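Local coordinates for protein putative glutaryl-CoA dehydrogenase (Thermus thermophilus, PDB 2EBA) that belongs to the acyl-CoA dehydrogenase family of flavoproteins and binds flavin-adenine dinucleotide in a subunit built mainly of helices, at residues V70-Y75 with L307-K312. Numbering follows the deposited sequence.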
ATOM      1  N   VAL A  70     -21.479  -8.710 -33.193  1.00 17.01           N
ATOM      2  CA  VAL A  70     -20.024  -8.775 -33.175  1.00 16.10           C
ATOM      3  C   VAL A  70     -19.586  -9.480 -31.911  1.00 13.84           C
ATOM      4  O   VAL A  70     -20.423  -9.858 -31.096  1.00 10.74           O
ATOM      5  CB  VAL A  70     -19.382  -7.385 -33.246  1.00 17.96           C
ATOM      6  CG1 VAL A  70     -19.823  -6.690 -34.512  1.00 16.55           C
ATOM      7  CG2 VAL A  70     -19.755  -6.570 -32.024  1.00 18.63           C
ATOM      8  N   SER A  71     -18.277  -9.651 -31.751  1.00 14.97           N
ATOM      9  CA  SER A  71     -17.721 -10.364 -30.601  1.00 15.08           C
ATOM     10  C   SER A  71     -17.761  -9.626 -29.284  1.00 14.31           C
ATOM     11  O   SER A  71     -18.032  -8.432 -29.224  1.00 13.85           O
ATOM     12  CB  SER A  71     -16.273 -10.756 -30.874  1.00 16.06           C
ATOM     13  OG  SER A  71     -15.426  -9.623 -30.787  1.00 15.35           O
ATOM     14  N   SER A  72     -17.472 -10.364 -28.221  1.00 14.51           N
ATOM     15  CA  SER A  72     -17.434  -9.798 -26.886  1.00 15.09           C
ATOM     16  C   SER A  72     -16.243  -8.863 -26.821  1.00 15.62           C
ATOM     17  O   SER A  72     -16.319  -7.800 -26.217  1.00 14.76           O
ATOM     18  CB  SER A  72     -17.301 -10.899 -25.834  1.00 14.94           C
ATOM     19  OG  SER A  72     -18.523 -11.608 -25.707  1.00 16.87           O
ATOM     20  N   ALA A  73     -15.145  -9.258 -27.460  1.00 15.67           N
ATOM     21  CA  ALA A  73     -13.953  -8.427 -27.477  1.00 14.95           C
ATOM     22  C   ALA A  73     -14.342  -7.063 -28.066  1.00 15.53           C
ATOM     23  O   ALA A  73     -13.960  -6.012 -27.544  1.00 14.80           O
ATOM     24  CB  ALA A  73     -12.869  -9.088 -28.318  1.00 11.38           C
ATOM     25  N   ALA A  74     -15.125  -7.089 -29.140  1.00 15.61           N
ATOM     26  CA  ALA A  74     -15.567  -5.865 -29.801  1.00 15.57           C
ATOM     27  C   ALA A  74     -16.410  -5.010 -28.863  1.00 15.77           C
ATOM     28  O   ALA A  74     -16.299  -3.788 -28.872  1.00 15.30           O
ATOM     29  CB  ALA A  74     -16.368  -6.203 -31.078  1.00 15.38           C
ATOM     30  N   TYR A  75     -17.259  -5.651 -28.065  1.00 15.57           N
ATOM     31  CA  TYR A  75     -18.095  -4.934 -27.107  1.00 14.80           C
ATOM     32  C   TYR A  75     -17.145  -4.315 -26.092  1.00 15.34           C
ATOM     33  O   TYR A  75     -17.243  -3.134 -25.774  1.00 15.23           O
ATOM     34  CB  TYR A  75     -19.075  -5.907 -26.429  1.00 14.40           C
ATOM     35  CG  TYR A  75     -19.859  -5.353 -25.238  1.00 13.41           C
ATOM     36  CD1 TYR A  75     -20.418  -4.074 -25.267  1.00 12.60           C
ATOM     37  CD2 TYR A  75     -20.067  -6.133 -24.098  1.00 12.21           C
ATOM     38  CE1 TYR A  75     -21.162  -3.592 -24.189  1.00 11.14           C
ATOM     39  CE2 TYR A  75     -20.804  -5.666 -23.023  1.00 11.40           C
ATOM     40  CZ  TYR A  75     -21.348  -4.394 -23.071  1.00 13.14           C
ATOM     41  OH  TYR A  75     -22.058  -3.920 -21.989  1.00 12.74           O
ATOM     42  N   LEU A 307     -13.035 -16.275 -23.348  1.00 15.93           N
ATOM     43  CA  LEU A 307     -13.774 -17.249 -22.555  1.00 15.89           C
ATOM     44  C   LEU A 307     -15.278 -17.007 -22.719  1.00 15.51           C
ATOM     45  O   LEU A 307     -16.068 -17.943 -22.816  1.00 13.07           O
ATOM     46  CB  LEU A 307     -13.396 -17.136 -21.072  1.00 14.36           C
ATOM     47  CG  LEU A 307     -12.063 -17.715 -20.605  1.00 15.35           C
ATOM     48  CD1 LEU A 307     -11.804 -17.299 -19.160  1.00 16.42           C
ATOM     49  CD2 LEU A 307     -12.092 -19.227 -20.734  1.00 13.43           C
ATOM     50  N   LYS A 308     -15.662 -15.735 -22.764  1.00 15.93           N
ATOM     51  CA  LYS A 308     -17.060 -15.376 -22.879  1.00 17.25           C
ATOM     52  C   LYS A 308     -17.716 -15.902 -24.153  1.00 18.02           C
ATOM     53  O   LYS A 308     -18.798 -16.483 -24.102  1.00 17.59           O
ATOM     54  CB  LYS A 308     -17.215 -13.865 -22.795  1.00 16.74           C
ATOM     55  CG  LYS A 308     -18.647 -13.451 -22.613  1.00 17.31           C
ATOM     56  CD  LYS A 308     -18.819 -11.950 -22.580  1.00 19.03           C
ATOM     57  CE  LYS A 308     -20.296 -11.601 -22.526  1.00 20.06           C
ATOM     58  NZ  LYS A 308     -20.541 -10.147 -22.657  1.00 22.64           N
ATOM     59  N   ASP A 309     -17.062 -15.713 -25.290  1.00 18.52           N
ATOM     60  CA  ASP A 309     -17.620 -16.183 -26.539  1.00 20.31           C
ATOM     61  C   ASP A 309     -17.603 -17.694 -26.676  1.00 21.04           C
ATOM     62  O   ASP A 309     -18.399 -18.245 -27.432  1.00 20.70           O
ATOM     63  CB  ASP A 309     -16.903 -15.552 -27.726  1.00 21.17           C
ATOM     64  CG  ASP A 309     -17.256 -14.090 -27.896  1.00 22.70           C
ATOM     65  OD1 ASP A 309     -18.423 -13.755 -27.631  1.00 20.41           O
ATOM     66  OD2 ASP A 309     -16.387 -13.280 -28.292  1.00 24.91           O
ATOM     67  N   GLU A 310     -16.713 -18.372 -25.959  1.00 20.87           N
ATOM     68  CA  GLU A 310     -16.666 -19.831 -26.041  1.00 22.16           C
ATOM     69  C   GLU A 310     -17.530 -20.483 -24.955  1.00 22.19           C
ATOM     70  O   GLU A 310     -17.506 -21.700 -24.753  1.00 20.73           O
ATOM     71  CB  GLU A 310     -15.207 -20.337 -25.997  1.00 22.20           C
ATOM     72  CG  GLU A 310     -14.368 -19.933 -24.799  1.00 22.16           C
ATOM     73  CD  GLU A 310     -12.867 -19.917 -25.106  1.00 21.58           C
ATOM     74  OE1 GLU A 310     -12.080 -20.272 -24.206  1.00 22.32           O
ATOM     75  OE2 GLU A 310     -12.474 -19.534 -26.230  1.00 18.44           O
ATOM     76  N   GLY A 311     -18.314 -19.642 -24.280  1.00 22.54           N
ATOM     77  CA  GLY A 311     -19.220 -20.100 -23.242  1.00 22.42           C
ATOM     78  C   GLY A 311     -18.588 -20.641 -21.984  1.00 21.84           C
ATOM     79  O   GLY A 311     -19.222 -21.422 -21.275  1.00 23.19           O
ATOM     80  N   LYS A 312     -17.368 -20.219 -21.666  1.00 21.50           N
ATOM     81  CA  LYS A 312     -16.686 -20.704 -20.468  1.00 20.03           C
ATOM     82  C   LYS A 312     -16.438 -19.647 -19.418  1.00 18.73           C
ATOM     83  O   LYS A 312     -15.674 -19.877 -18.466  1.00 18.66           O
ATOM     84  CB  LYS A 312     -15.349 -21.311 -20.840  1.00 21.92           C
ATOM     85  CG  LYS A 312     -15.530 -22.374 -21.836  1.00 25.07           C
ATOM     86  CD  LYS A 312     -14.320 -23.251 -21.865  1.00 27.74           C
ATOM     87  CE  LYS A 312     -13.568 -23.024 -23.149  1.00 29.77           C
ATOM     88  NZ  LYS A 312     -12.682 -24.193 -23.387  1.00 29.80           N
TER
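Asp309 OD1 accepts a hydrogen bond of 2.9 Å from Ser72 OG, while the other carboxylate oxygen, OD2, takes the backbone N-H of the same serine. In this acyl-CoA dehydrogenase fold the pair joins the start of helix 72-85, in the N-terminal helical domain, to the end of helix 281-309, in the C-terminal one. The two bonds differ in approach. Ser72 N meets the syn lone pair of Asp309 OD2 at 3.1 Å and nearly straight, 164° at the hydrogen, whereas the hydroxyl comes down on OD1 of the same carboxylate from above its plane. Ser72 OG stands beside its own backbone N (chi1 -73°), which lets one residue grip both oxygens. With an acidic group at the first turn of helix 72-85, the contact probably also gains from the helix dipole. Ser71, the N-cap, binds Ala74 N through OG, which is also hydrogen-bonded to Glu15, and rests its CB on Asp309 OD2. Helix 281-309 closes in a Schellman motif, with Gly311 at positive phi and Lys312 N bonded to Leu307 O. Lys308, extended beyond CG, runs past the serine hydroxyl, and Phe246 of helix 235-269 packs against Ser72, Tyr75 and Lys308. Lys308 NZ is hydrogen-bonded to Gln243 OE1 and lies near the plane of the Tyr75 ring, at its edge, 4.3 Å from Tyr75 CD2.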